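Local structure of putative oxidoreductase (Bacteroides fragilis NCTC 9343, 3EOF) at residues N26-T31 and E122-G127; S45-R50 and L145-L150; L75-D80 and L111-T116; Q139-A144 and V151-T156; L206-N211 and P217-D222. The protein binds flavin mononucleotide as a member of the nitroreductase family and probably acts as an FMN-dependent oxidoreductase, though its substrate is not known. All coordinates share one frame; numbering follows the deposited sequence.

Contact 1 of 5, residues N26-T31 and E122-G127; sequences NDLLET and EEAGLG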
# COMPACT_ATOMS: atom_id res chain seq x y z
N ASN A 26 16.98 5.05 11.01
CA ASN A 26 16.01 4.93 12.09
C ASN A 26 15.09 6.12 12.18
O ASN A 26 13.94 5.96 12.53
CB ASN A 26 16.69 4.70 13.43
CG ASN A 26 17.36 3.34 13.55
OD1 ASN A 26 16.99 2.35 12.88
ND2 ASN A 26 18.35 3.27 14.42
N ASP A 27 15.59 7.32 11.87
CA ASP A 27 14.75 8.53 11.94
C ASP A 27 13.69 8.49 10.82
O ASP A 27 12.54 8.77 11.07
CB ASP A 27 15.61 9.78 11.85
CG ASP A 27 14.89 11.05 12.36
OD1 ASP A 27 13.91 10.96 13.14
OD2 ASP A 27 15.36 12.16 12.00
N LEU A 28 14.10 8.11 9.61
CA LEU A 28 13.21 7.95 8.48
C LEU A 28 12.17 6.88 8.78
O LEU A 28 11.01 7.11 8.58
CB LEU A 28 14.00 7.54 7.22
CG LEU A 28 14.93 8.60 6.62
CD1 LEU A 28 15.79 7.95 5.52
CD2 LEU A 28 14.12 9.76 6.12
N LEU A 29 12.59 5.71 9.27
CA LEU A 29 11.65 4.66 9.64
C LEU A 29 10.71 5.11 10.77
O LEU A 29 9.51 5.03 10.62
CB LEU A 29 12.39 3.35 9.96
CG LEU A 29 13.04 2.60 8.79
CD1 LEU A 29 14.09 1.68 9.28
CD2 LEU A 29 12.01 1.86 7.93
N GLU A 30 11.24 5.69 11.85
CA GLU A 30 10.39 6.12 12.94
C GLU A 30 9.31 7.06 12.44
O GLU A 30 8.15 6.96 12.86
CB GLU A 30 11.19 6.79 14.06
CG GLU A 30 10.35 7.08 15.28
CD GLU A 30 11.13 7.71 16.42
OE1 GLU A 30 12.34 7.95 16.30
OE2 GLU A 30 10.50 7.95 17.46
N THR A 31 9.68 7.98 11.55
CA THR A 31 8.74 8.93 10.96
C THR A 31 7.80 8.19 10.01
O THR A 31 6.61 8.41 10.02
CB THR A 31 9.44 10.12 10.25
OG1 THR A 31 10.40 10.75 11.13
CG2 THR A 31 8.43 11.16 9.85
N GLU A 122 13.56 9.85 -0.11
CA GLU A 122 13.83 10.72 -1.26
C GLU A 122 13.95 12.18 -0.89
O GLU A 122 14.80 12.89 -1.42
CB GLU A 122 12.81 10.49 -2.35
CG GLU A 122 12.96 9.11 -2.99
CD GLU A 122 11.86 8.81 -4.02
OE1 GLU A 122 10.84 9.52 -4.05
OE2 GLU A 122 12.01 7.86 -4.80
N GLU A 123 13.15 12.63 0.06
CA GLU A 123 13.24 14.00 0.55
C GLU A 123 14.60 14.23 1.22
O GLU A 123 15.15 15.34 1.14
CB GLU A 123 12.10 14.29 1.53
CG GLU A 123 11.89 15.78 1.86
CD GLU A 123 11.46 16.60 0.64
OE1 GLU A 123 11.15 16.01 -0.41
OE2 GLU A 123 11.41 17.85 0.72
N ALA A 124 15.12 13.19 1.89
CA ALA A 124 16.44 13.20 2.52
C ALA A 124 17.59 13.02 1.50
O ALA A 124 18.75 12.92 1.88
CB ALA A 124 16.53 12.14 3.62
N GLY A 125 17.30 13.00 0.21
CA GLY A 125 18.38 12.91 -0.77
C GLY A 125 18.76 11.48 -1.13
O GLY A 125 19.71 11.25 -1.85
N LEU A 126 18.03 10.50 -0.64
CA LEU A 126 18.33 9.10 -1.00
C LEU A 126 17.54 8.66 -2.25
O LEU A 126 16.63 9.33 -2.72
CB LEU A 126 18.04 8.19 0.17
CG LEU A 126 18.78 8.39 1.49
CD1 LEU A 126 17.99 7.82 2.69
CD2 LEU A 126 20.17 7.82 1.45
N GLY A 127 17.95 7.53 -2.83
CA GLY A 127 17.25 6.96 -3.96
C GLY A 127 16.76 5.60 -3.50
O GLY A 127 17.43 4.90 -2.76
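Leu28, on helix 22-32, meets Ala124 and Leu126 through apolar contacts, one methyl branch for each partner. Its CD1 lies 3.6 Å from CD1 of Leu126, and its CD2 lies 4.2 Å from CB of Ala124, a looser approach. Both leucines carry CG anti to the carbonyl carbon and beside the backbone N (chi1 -68° for Leu28, -60° for Leu126), and with these torsions the two branched ends come together at an oblique angle while the backbones stay well apart: the nearest CA atoms, those of Leu28 and Ala124, are 8.6 Å from each other. The joint is small, about 93 Å² counted over both sides.

Hydrogen bonds shape each side separately. Helix 100-123 ends in a Schellman motif with Gly125, at positive phi (89°), as its C-prime residue; the N of Gly125 bonds to Glu122 O at 3.0 Å, and the N of Leu126 returns to the O of Ala121, the residue just before 122-127. This reversal carries the chain from the helix end to Leu126, whose side chain then points toward Leu28. On the other segment, Thr31 OG1 donates to Asp27 O at 2.9 Å while Thr31 N reaches the same oxygen from the opposite face of the carbonyl plane, so two bonds hold that acceptor.

Nearby, Glu122 forms a salt bridge with Arg9, an FMN-binding residue. Leu28 also packs on Phe117 and Leu120, joining helix 22-32 to the last turns of helix 100-123, and Leu126 leads into strand 127-131 while touching Ile20 and Tyr161.

Contact 2 of 5, residues S45-R50 and L145-L150; sequences SVVVTR and LHLPEL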
# COMPACT_ATOMS: atom_id res chain seq x y z
N SER A 45 6.28 -5.07 10.32
CA SER A 45 7.62 -5.11 10.84
C SER A 45 8.46 -4.80 9.63
O SER A 45 8.05 -5.03 8.51
CB SER A 45 7.98 -6.47 11.40
OG SER A 45 7.37 -6.64 12.66
N VAL A 46 9.64 -4.28 9.88
CA VAL A 46 10.62 -3.94 8.87
C VAL A 46 11.91 -4.67 9.21
O VAL A 46 12.53 -4.41 10.28
CB VAL A 46 10.90 -2.40 8.83
CG1 VAL A 46 11.87 -2.07 7.64
CG2 VAL A 46 9.59 -1.58 8.77
N VAL A 47 12.33 -5.58 8.34
CA VAL A 47 13.61 -6.19 8.49
C VAL A 47 14.62 -5.33 7.72
O VAL A 47 14.47 -5.06 6.52
CB VAL A 47 13.65 -7.64 7.98
CG1 VAL A 47 15.01 -8.19 8.23
CG2 VAL A 47 12.61 -8.47 8.69
N VAL A 48 15.64 -4.87 8.45
CA VAL A 48 16.74 -4.05 7.94
C VAL A 48 17.94 -4.98 7.69
O VAL A 48 18.45 -5.59 8.61
CB VAL A 48 17.14 -2.94 8.93
CG1 VAL A 48 18.36 -2.13 8.40
CG2 VAL A 48 15.91 -2.01 9.24
N THR A 49 18.31 -5.10 6.40
CA THR A 49 19.44 -5.85 5.90
C THR A 49 20.59 -4.94 5.43
O THR A 49 20.48 -4.23 4.46
CB THR A 49 18.98 -6.71 4.77
OG1 THR A 49 17.96 -7.58 5.28
CG2 THR A 49 20.12 -7.48 4.11
N ARG A 50 21.70 -5.00 6.15
CA ARG A 50 22.89 -4.21 5.85
C ARG A 50 24.10 -5.10 5.56
O ARG A 50 24.96 -4.74 4.78
CB ARG A 50 23.22 -3.30 7.03
CG ARG A 50 22.24 -2.19 7.30
CD ARG A 50 22.75 -1.48 8.51
NE ARG A 50 22.07 -0.24 8.85
CZ ARG A 50 22.35 0.94 8.33
NH1 ARG A 50 23.25 1.06 7.36
NH2 ARG A 50 21.69 2.01 8.75
N LEU A 145 14.84 -14.41 6.23
CA LEU A 145 14.69 -13.46 7.32
C LEU A 145 14.04 -14.08 8.55
O LEU A 145 13.80 -13.39 9.54
CB LEU A 145 13.90 -12.24 6.86
CG LEU A 145 14.41 -11.59 5.57
CD1 LEU A 145 13.59 -10.39 5.20
CD2 LEU A 145 15.91 -11.24 5.69
N HIS A 146 13.77 -15.38 8.48
CA HIS A 146 13.17 -16.07 9.59
C HIS A 146 11.83 -15.47 10.05
O HIS A 146 11.58 -15.32 11.24
CB HIS A 146 14.16 -16.13 10.77
CG HIS A 146 15.47 -16.76 10.40
ND1 HIS A 146 16.65 -16.06 10.37
CD2 HIS A 146 15.76 -18.01 9.97
CE1 HIS A 146 17.63 -16.87 9.98
NE2 HIS A 146 17.11 -18.06 9.73
N LEU A 147 10.97 -15.20 9.08
CA LEU A 147 9.66 -14.61 9.33
C LEU A 147 8.74 -15.75 9.77
O LEU A 147 8.57 -16.76 9.05
CB LEU A 147 9.12 -13.93 8.08
CG LEU A 147 10.07 -12.91 7.44
CD1 LEU A 147 9.34 -12.39 6.22
CD2 LEU A 147 10.44 -11.82 8.42
N PRO A 148 8.25 -15.66 10.99
CA PRO A 148 7.41 -16.68 11.54
C PRO A 148 5.92 -16.53 11.14
O PRO A 148 5.56 -15.69 10.31
CB PRO A 148 7.62 -16.49 13.05
CG PRO A 148 7.87 -15.12 13.23
CD PRO A 148 8.48 -14.58 11.97
N GLU A 149 5.05 -17.34 11.74
CA GLU A 149 3.64 -17.29 11.43
C GLU A 149 3.04 -15.90 11.72
O GLU A 149 3.44 -15.23 12.64
CB GLU A 149 2.93 -18.44 12.19
CG GLU A 149 1.47 -18.70 11.82
CD GLU A 149 0.91 -20.00 12.40
OE1 GLU A 149 1.75 -20.90 12.65
OE2 GLU A 149 -0.34 -20.10 12.57
N LEU A 150 2.10 -15.48 10.87
CA LEU A 150 1.44 -14.18 10.90
C LEU A 150 2.35 -13.01 10.48
O LEU A 150 2.04 -11.83 10.72
CB LEU A 150 0.75 -13.93 12.22
CG LEU A 150 -0.35 -14.92 12.57
CD1 LEU A 150 -0.99 -14.48 13.89
CD2 LEU A 150 -1.38 -15.03 11.46
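With chi1 at -178°, Val47 places CG1 anti to its own backbone N and CG2 anti to the carbonyl carbon, and this spreads the two methyls over Leu145 and Leu147. Each leucine in turn holds CG anti to its carbonyl carbon, with chi1 -51° in Leu145 and -53° in Leu147, torsions that bring CD1 and CD2 of Leu145 and CD2 of Leu147 to the valine.

Leu145 does most of the touching. Its CD1 sits over the fork of the valine, 3.9 Å from Val47 CB and 4.0 Å from Val47 CG1, while its CD2 approaches the same CG1 at 4.1 Å. The other valine methyl, CG2, is shared: Leu147 CD2 comes within 4.0 Å of it and Leu145 CD1 within 4.1 Å. Both leucines run slantwise to the valine. Two residues further along the strand, Thr49 projects from the same side and puts OG1 4.2 Å from Leu145 CD2, a van der Waals contact at the margin. All four touching residues are buried, and together they bury 137 Å², mostly between valine and leucine carbons.

His146, at positive phi, is the first residue to leave helical geometry, and on either side of it Leu145 and Leu147 both meet strand 44-49. That strand is an outermost one of the sheet within this chain; its backbone pairs with strand 73-80, and a strand of the second subunit adds to it in a parallel ladder through Val46, Val47 and Val48. The loop before strand 151-160 thus covers one side of the sheet edge, whereas Val46 and Val48 pack on helix 22-32.

Contact 3 of 5, residues L75-D80 and L111-T116; sequences LTFCAD and LLVAQT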
# COMPACT_ATOMS: atom_id res chain seq x y z
N LEU A 75 15.49 -2.99 2.78
CA LEU A 75 14.42 -3.03 3.76
C LEU A 75 13.31 -3.89 3.27
O LEU A 75 12.79 -3.62 2.20
CB LEU A 75 13.85 -1.65 3.98
CG LEU A 75 14.77 -0.57 4.52
CD1 LEU A 75 13.98 0.72 4.53
CD2 LEU A 75 15.31 -0.93 5.93
N THR A 76 13.00 -4.94 4.02
CA THR A 76 11.88 -5.85 3.73
C THR A 76 10.73 -5.44 4.65
O THR A 76 10.81 -5.64 5.87
CB THR A 76 12.27 -7.32 3.92
OG1 THR A 76 13.39 -7.64 3.08
CG2 THR A 76 11.09 -8.25 3.59
N PHE A 77 9.71 -4.81 4.05
CA PHE A 77 8.48 -4.42 4.75
C PHE A 77 7.52 -5.62 4.84
O PHE A 77 7.01 -6.11 3.83
CB PHE A 77 7.83 -3.25 4.05
CG PHE A 77 8.68 -2.01 4.08
CD1 PHE A 77 9.60 -1.76 3.07
CD2 PHE A 77 8.55 -1.10 5.11
CE1 PHE A 77 10.36 -0.64 3.08
CE2 PHE A 77 9.31 0.01 5.13
CZ PHE A 77 10.24 0.25 4.10
N CYS A 78 7.27 -6.08 6.06
CA CYS A 78 6.42 -7.23 6.32
C CYS A 78 5.09 -6.91 7.01
O CYS A 78 5.05 -6.13 7.98
CB CYS A 78 7.18 -8.19 7.24
SG CYS A 78 8.76 -8.65 6.60
N ALA A 79 4.03 -7.52 6.48
CA ALA A 79 2.71 -7.53 7.09
C ALA A 79 2.97 -8.32 8.38
O ALA A 79 3.60 -9.33 8.35
CB ALA A 79 1.72 -8.26 6.19
N ASP A 80 2.50 -7.83 9.52
CA ASP A 80 2.79 -8.51 10.79
C ASP A 80 1.60 -8.39 11.73
O ASP A 80 1.30 -7.31 12.25
CB ASP A 80 4.04 -7.88 11.41
CG ASP A 80 4.52 -8.55 12.69
OD1 ASP A 80 3.71 -9.10 13.42
OD2 ASP A 80 5.75 -8.47 12.98
N LEU A 111 2.21 -1.17 3.38
CA LEU A 111 2.48 -0.46 2.14
C LEU A 111 2.44 1.04 2.40
O LEU A 111 3.20 1.77 1.79
CB LEU A 111 1.50 -0.86 1.06
CG LEU A 111 1.83 -2.27 0.53
CD1 LEU A 111 0.62 -2.86 -0.16
CD2 LEU A 111 3.00 -2.17 -0.36
N LEU A 112 1.58 1.46 3.31
CA LEU A 112 1.51 2.89 3.71
C LEU A 112 2.80 3.36 4.35
O LEU A 112 3.28 4.44 4.06
CB LEU A 112 0.34 3.09 4.66
CG LEU A 112 -1.01 3.46 4.05
CD1 LEU A 112 -1.38 2.86 2.71
CD2 LEU A 112 -2.07 3.17 5.07
N VAL A 113 3.34 2.54 5.25
CA VAL A 113 4.65 2.81 5.84
C VAL A 113 5.76 2.85 4.79
O VAL A 113 6.58 3.77 4.74
CB VAL A 113 5.03 1.75 6.94
CG1 VAL A 113 6.46 1.85 7.32
CG2 VAL A 113 4.16 1.90 8.14
N ALA A 114 5.81 1.82 3.95
CA ALA A 114 6.85 1.70 2.96
C ALA A 114 6.94 2.87 2.07
O ALA A 114 8.04 3.37 1.79
CB ALA A 114 6.68 0.41 2.13
N GLN A 115 5.78 3.33 1.60
CA GLN A 115 5.73 4.50 0.75
C GLN A 115 5.95 5.80 1.52
O GLN A 115 6.49 6.74 0.96
CB GLN A 115 4.43 4.54 -0.02
CG GLN A 115 4.33 5.66 -1.02
CD GLN A 115 5.46 5.68 -2.05
OE1 GLN A 115 5.98 4.65 -2.50
NE2 GLN A 115 5.81 6.86 -2.45
N THR A 116 5.58 5.87 2.79
CA THR A 116 5.87 7.08 3.59
C THR A 116 7.38 7.13 3.72
O THR A 116 8.00 8.15 3.48
CB THR A 116 5.15 7.11 4.96
OG1 THR A 116 3.74 6.98 4.76
CG2 THR A 116 5.42 8.43 5.66
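The phenyl ring of Phe77 lies flat against Ala114, whose methyl sits almost exactly over its middle. Ala114 CB is 3.6 Å from the ring centroid and only 9° off the ring normal, the geometry of a CH-pi contact. The six ring carbons confirm the centring, since all fall within 3.7 to 4.1 Å of this one CB. The alanine CA joins in at one side, 3.7 Å from Phe77 CE2, so the ring rests on the helix backbone as well as on the methyl.

Phe77 reaches this position with CG anti to its carbonyl carbon (chi1 -64°), and chi2 of 90° then turns the ring square to the CA-CB-CG plane. Val113 closes in obliquely: its CG1, anti to the backbone N, is 4.0 Å from Phe77 CE2. The small side chain of Ala114 is consistent with the close approach of strand 73-80 to helix 100-123, the CA atoms of Phe77 and Ala114 being 6.6 Å apart.

Along the helix, Leu112 O takes both Thr116 N, at 3.0 Å, and Thr116 OG1, at 2.7 Å, from opposite faces of its carbonyl plane. Leu112, on the same helix, touches the flavin, so the helix that meets Phe77 also contributes to the FMN pocket. Phe77 packs further on Val46, Phe117 and Val157, so its ring takes part in the buried layer between sheet and helix.

The chemistry is that of dispersion and weak CH-pi attraction: the polar backbone of Phe77 is bonded within the sheet to Ile154 and Thr155, and its ring meets the helix through carbon alone.

Contact 4 of 5, residues Q139-A144 and V151-T156; sequences QMIIDA and VFPITT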
# COMPACT_ATOMS: atom_id res chain seq x y z
N GLN A 139 8.39 -17.23 -0.05
CA GLN A 139 8.93 -18.28 0.80
C GLN A 139 10.42 -18.11 1.07
O GLN A 139 10.84 -18.31 2.19
CB GLN A 139 8.66 -19.66 0.24
CG GLN A 139 8.98 -20.80 1.30
CD GLN A 139 8.13 -20.67 2.56
OE1 GLN A 139 6.92 -20.64 2.46
NE2 GLN A 139 8.77 -20.58 3.74
N MSE A 140 11.20 -17.74 0.06
CA MSE A 140 12.65 -17.57 0.19
C MSE A 140 12.98 -16.43 1.10
O MSE A 140 13.96 -16.47 1.82
CB MSE A 140 13.27 -17.31 -1.17
CG MSE A 140 13.26 -18.53 -2.12
SE MSE A 140 14.02 -18.10 -3.87
CE MSE A 140 15.76 -17.93 -3.42
N ILE A 141 12.21 -15.40 1.04
CA ILE A 141 12.42 -14.23 1.92
C ILE A 141 12.02 -14.68 3.31
O ILE A 141 12.71 -14.38 4.26
CB ILE A 141 11.60 -13.05 1.41
CG1 ILE A 141 12.12 -12.65 0.04
CG2 ILE A 141 11.69 -11.85 2.37
CD1 ILE A 141 11.26 -11.66 -0.71
N ILE A 142 10.92 -15.44 3.43
CA ILE A 142 10.52 -15.96 4.73
C ILE A 142 11.63 -16.78 5.39
O ILE A 142 11.91 -16.60 6.57
CB ILE A 142 9.22 -16.75 4.66
CG1 ILE A 142 8.05 -15.77 4.42
CG2 ILE A 142 9.03 -17.59 5.93
CD1 ILE A 142 6.83 -16.46 3.79
N ASP A 143 12.21 -17.71 4.63
CA ASP A 143 13.26 -18.53 5.11
C ASP A 143 14.48 -17.66 5.44
O ASP A 143 15.12 -17.82 6.49
CB ASP A 143 13.65 -19.58 4.05
CG ASP A 143 12.53 -20.55 3.73
OD1 ASP A 143 11.60 -20.68 4.54
OD2 ASP A 143 12.61 -21.22 2.67
N ALA A 144 14.80 -16.71 4.56
CA ALA A 144 16.02 -15.90 4.74
C ALA A 144 15.99 -15.04 5.98
O ALA A 144 16.99 -14.99 6.72
CB ALA A 144 16.31 -15.05 3.48
N VAL A 151 3.45 -13.36 9.79
CA VAL A 151 4.40 -12.40 9.21
C VAL A 151 4.58 -12.83 7.77
O VAL A 151 4.79 -14.00 7.49
CB VAL A 151 5.77 -12.31 9.93
CG1 VAL A 151 6.62 -11.20 9.30
CG2 VAL A 151 5.60 -12.05 11.49
N PHE A 152 4.43 -11.86 6.87
CA PHE A 152 4.49 -12.10 5.47
C PHE A 152 5.20 -10.92 4.78
O PHE A 152 4.84 -9.76 5.00
CB PHE A 152 3.03 -12.27 4.93
CG PHE A 152 2.99 -12.83 3.53
CD1 PHE A 152 3.26 -12.01 2.45
CD2 PHE A 152 2.71 -14.16 3.31
CE1 PHE A 152 3.29 -12.52 1.15
CE2 PHE A 152 2.74 -14.68 2.02
CZ PHE A 152 3.02 -13.84 0.94
N PRO A 153 6.21 -11.20 3.93
CA PRO A 153 6.90 -10.10 3.27
C PRO A 153 6.05 -9.51 2.16
O PRO A 153 5.54 -10.24 1.30
CB PRO A 153 8.13 -10.77 2.69
CG PRO A 153 7.67 -12.14 2.36
CD PRO A 153 6.76 -12.51 3.49
N ILE A 154 5.82 -8.20 2.24
CA ILE A 154 4.96 -7.49 1.29
C ILE A 154 5.79 -6.89 0.17
O ILE A 154 5.60 -7.23 -1.01
CB ILE A 154 4.09 -6.40 2.00
CG1 ILE A 154 3.10 -7.09 2.95
CG2 ILE A 154 3.29 -5.54 0.99
CD1 ILE A 154 2.23 -8.15 2.31
N THR A 155 6.67 -5.97 0.51
CA THR A 155 7.59 -5.43 -0.48
C THR A 155 8.97 -5.17 0.13
O THR A 155 9.13 -5.18 1.34
CB THR A 155 7.08 -4.20 -1.19
OG1 THR A 155 7.93 -3.95 -2.33
CG2 THR A 155 7.07 -3.03 -0.25
N THR A 156 9.95 -4.96 -0.76
CA THR A 156 11.33 -4.73 -0.40
C THR A 156 11.79 -3.50 -1.11
O THR A 156 11.45 -3.31 -2.27
CB THR A 156 12.22 -5.91 -0.82
OG1 THR A 156 11.65 -7.10 -0.25
CG2 THR A 156 13.68 -5.70 -0.30
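Pro153 can be followed round its ring from CB, and along the way it meets two successive isoleucines of helix 138-145. CB lies 3.7 Å from CG2 of Ile141. CG, the next atom, leans mainly on Ile141, 4.0 Å from its CG2 and 4.1 Å from its CB, and begins to meet Ile142. CD is wholly on Ile142, which brings CG1 to 3.6 Å and its terminal CD1 to 4.0 Å. The ring therefore bridges the two side chains, lying obliquely to Ile141 and nearly at a right angle to Ile142.

Different branches do the work in the two isoleucines. In Ile141 the short CG2 methyl, anti to the backbone N, touches the proline; in Ile142 it is the CG1 arm, anti to the carbonyl carbon (chi1 -72°), that comes over CD.

Away from the proline, within the helix, Gln139 NE2 donates to Asp143 OD1 at 2.9 Å, meeting that oxygen from above the carboxylate plane. The bond spans one helical turn. Beyond the proline, Ile154 and Thr155 form a classic beta bulge opposite Phe77. Ile142 also packs on Val240 of helix 227-243, and Ile141 on Thr76 of the neighbouring strand.

As a tertiary amide, proline has no N-H to give to a neighbouring strand, and here its ring serves as a compact hydrocarbon surface; across it helix and strand meet through carbon, with burial of apolar surface and dispersion as the probable source of cohesion.

Contact 5 of 5, residues L206-N211 and P217-D222; sequences LFIEEN and PQVFTD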
# COMPACT_ATOMS: atom_id res chain seq x y z
N LEU A 206 12.29 0.91 -28.15
CA LEU A 206 13.44 0.03 -27.96
C LEU A 206 13.01 -1.22 -27.19
O LEU A 206 13.40 -2.32 -27.54
CB LEU A 206 14.62 0.75 -27.24
CG LEU A 206 15.91 -0.09 -27.14
CD1 LEU A 206 16.41 -0.44 -28.52
CD2 LEU A 206 16.99 0.60 -26.32
N PHE A 207 12.20 -1.03 -26.16
CA PHE A 207 11.69 -2.13 -25.36
C PHE A 207 10.94 -3.16 -26.22
O PHE A 207 11.13 -4.36 -26.08
CB PHE A 207 10.79 -1.53 -24.29
CG PHE A 207 10.48 -2.44 -23.16
CD1 PHE A 207 11.48 -3.15 -22.51
CD2 PHE A 207 9.18 -2.51 -22.66
CE1 PHE A 207 11.18 -3.98 -21.42
CE2 PHE A 207 8.88 -3.33 -21.57
CZ PHE A 207 9.89 -4.05 -20.94
N ILE A 208 10.13 -2.67 -27.16
CA ILE A 208 9.39 -3.54 -28.10
C ILE A 208 10.34 -4.27 -29.05
O ILE A 208 10.22 -5.48 -29.30
CB ILE A 208 8.41 -2.68 -28.97
CG1 ILE A 208 7.31 -2.05 -28.13
CG2 ILE A 208 7.82 -3.51 -30.09
CD1 ILE A 208 6.56 -0.85 -28.84
N GLU A 209 11.27 -3.51 -29.60
CA GLU A 209 12.20 -4.05 -30.58
C GLU A 209 13.10 -5.13 -29.95
O GLU A 209 13.21 -6.25 -30.46
CB GLU A 209 12.98 -2.88 -31.21
CG GLU A 209 13.86 -3.19 -32.41
CD GLU A 209 15.39 -3.16 -32.14
OE1 GLU A 209 15.84 -2.43 -31.21
OE2 GLU A 209 16.15 -3.82 -32.90
N GLU A 210 13.68 -4.81 -28.80
CA GLU A 210 14.59 -5.72 -28.15
C GLU A 210 13.89 -6.93 -27.55
O GLU A 210 14.56 -7.85 -27.06
CB GLU A 210 15.48 -4.98 -27.15
CG GLU A 210 14.83 -4.42 -25.91
CD GLU A 210 15.78 -3.53 -25.09
OE1 GLU A 210 16.95 -3.34 -25.50
OE2 GLU A 210 15.33 -3.03 -24.03
N ASN A 211 12.55 -6.95 -27.59
CA ASN A 211 11.75 -8.07 -27.11
C ASN A 211 11.04 -8.84 -28.22
O ASN A 211 10.30 -9.77 -27.94
CB ASN A 211 10.80 -7.60 -26.01
CG ASN A 211 11.48 -7.52 -24.67
OD1 ASN A 211 11.83 -8.56 -24.10
ND2 ASN A 211 11.65 -6.31 -24.14
N PRO A 217 2.22 -3.39 -25.11
CA PRO A 217 1.56 -4.36 -24.26
C PRO A 217 1.99 -5.80 -24.46
O PRO A 217 1.94 -6.56 -23.52
CB PRO A 217 0.08 -4.20 -24.66
CG PRO A 217 -0.03 -2.83 -25.06
CD PRO A 217 1.24 -2.56 -25.83
N GLN A 218 2.40 -6.19 -25.65
CA GLN A 218 2.87 -7.55 -25.87
C GLN A 218 4.11 -7.84 -25.04
O GLN A 218 4.31 -8.98 -24.64
CB GLN A 218 3.16 -7.81 -27.33
CG GLN A 218 1.92 -7.90 -28.19
CD GLN A 218 2.20 -7.79 -29.66
OE1 GLN A 218 3.32 -7.52 -30.07
NE2 GLN A 218 1.19 -8.01 -30.47
N VAL A 219 4.94 -6.83 -24.78
CA VAL A 219 6.14 -7.07 -24.00
C VAL A 219 5.69 -7.43 -22.59
O VAL A 219 6.23 -8.33 -21.94
CB VAL A 219 7.07 -5.87 -23.98
CG1 VAL A 219 8.31 -6.17 -23.11
CG2 VAL A 219 7.48 -5.49 -25.43
N PHE A 220 4.68 -6.73 -22.10
CA PHE A 220 4.17 -7.03 -20.78
C PHE A 220 3.45 -8.35 -20.64
O PHE A 220 3.67 -9.07 -19.67
CB PHE A 220 3.27 -5.90 -20.33
CG PHE A 220 4.02 -4.65 -20.04
CD1 PHE A 220 4.56 -4.44 -18.80
CD2 PHE A 220 4.20 -3.70 -21.01
CE1 PHE A 220 5.28 -3.33 -18.54
CE2 PHE A 220 4.90 -2.56 -20.73
CZ PHE A 220 5.45 -2.38 -19.51
N THR A 221 2.59 -8.67 -21.60
CA THR A 221 1.78 -9.88 -21.56
C THR A 221 2.57 -11.12 -21.95
O THR A 221 2.32 -12.18 -21.42
CB THR A 221 0.57 -9.78 -22.53
OG1 THR A 221 1.03 -9.75 -23.89
CG2 THR A 221 -0.26 -8.53 -22.27
N ASP A 222 3.50 -10.97 -22.88
CA ASP A 222 4.27 -12.13 -23.35
C ASP A 222 5.59 -12.41 -22.64
O ASP A 222 6.08 -13.56 -22.64
CB ASP A 222 4.53 -11.99 -24.85
CG ASP A 222 3.24 -11.91 -25.69
OD1 ASP A 222 2.11 -11.93 -25.13
OD2 ASP A 222 3.37 -11.80 -26.93
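One face of the Phe207 ring is covered by Val219, whose CG1 stands above the ring plane, displaced toward the rim. It is 3.6 Å from the centroid and 27° off the normal, a CH-pi contact, and the approach to Phe207 CE2, 3.3 Å, is tight. At the edge of the same ring lies Phe220 CZ, 4.1 Å from Phe207 CE2. The two rings form an offset edge-to-face pair, with Phe207 giving the edge, centroids 5.9 Å apart and planes at 67°.

Val219 is central: with CG1 anti to the backbone N (chi1 179°), it directs that methyl to the ring and the other, CG2, to Ile208 CA at 3.8 Å. The Asn211 side chain runs at about a right angle to Val219, with ND2 3.5 Å from Val219 CG1, and ND2 also donates to Phe207 O at 2.8 Å.

The side chain of Phe220 lies about 8 Å from a bound FMN, which places this helix pair near the cofactor. The contact joins helix 202-209 to helix 216-224, which follows after a short connection, at the periphery of the chain. Phe220 turns a further edge-to-face contact to Phe84 of the second subunit, and Gln218 bonds to Asn92 O there, which ties helix 216-224 to the dimer interface.

Contacts 2, 3 and 4 gather round one antiparallel sheet, their centres 7 to 12 Å apart: strand 44-49 serves contact 2, strand 73-80 contact 3 and strand 151-160 contact 4. Contact 1 shares helix 100-123 with contact 3, 13 Å away, and touches contacts 2 and 3 through Leu29. Along the chain, contact 3 falls between the two segments of contact 1 and also of contact 2, while contacts 1 and 2 interleave. All four belong to the nitroreductase family region. Contact 5 follows last, centred 29 to 35 Å from the others, and is local. All five reach the second subunit, contact 4 through Val151, so the same elements serve the core and the dimer interface.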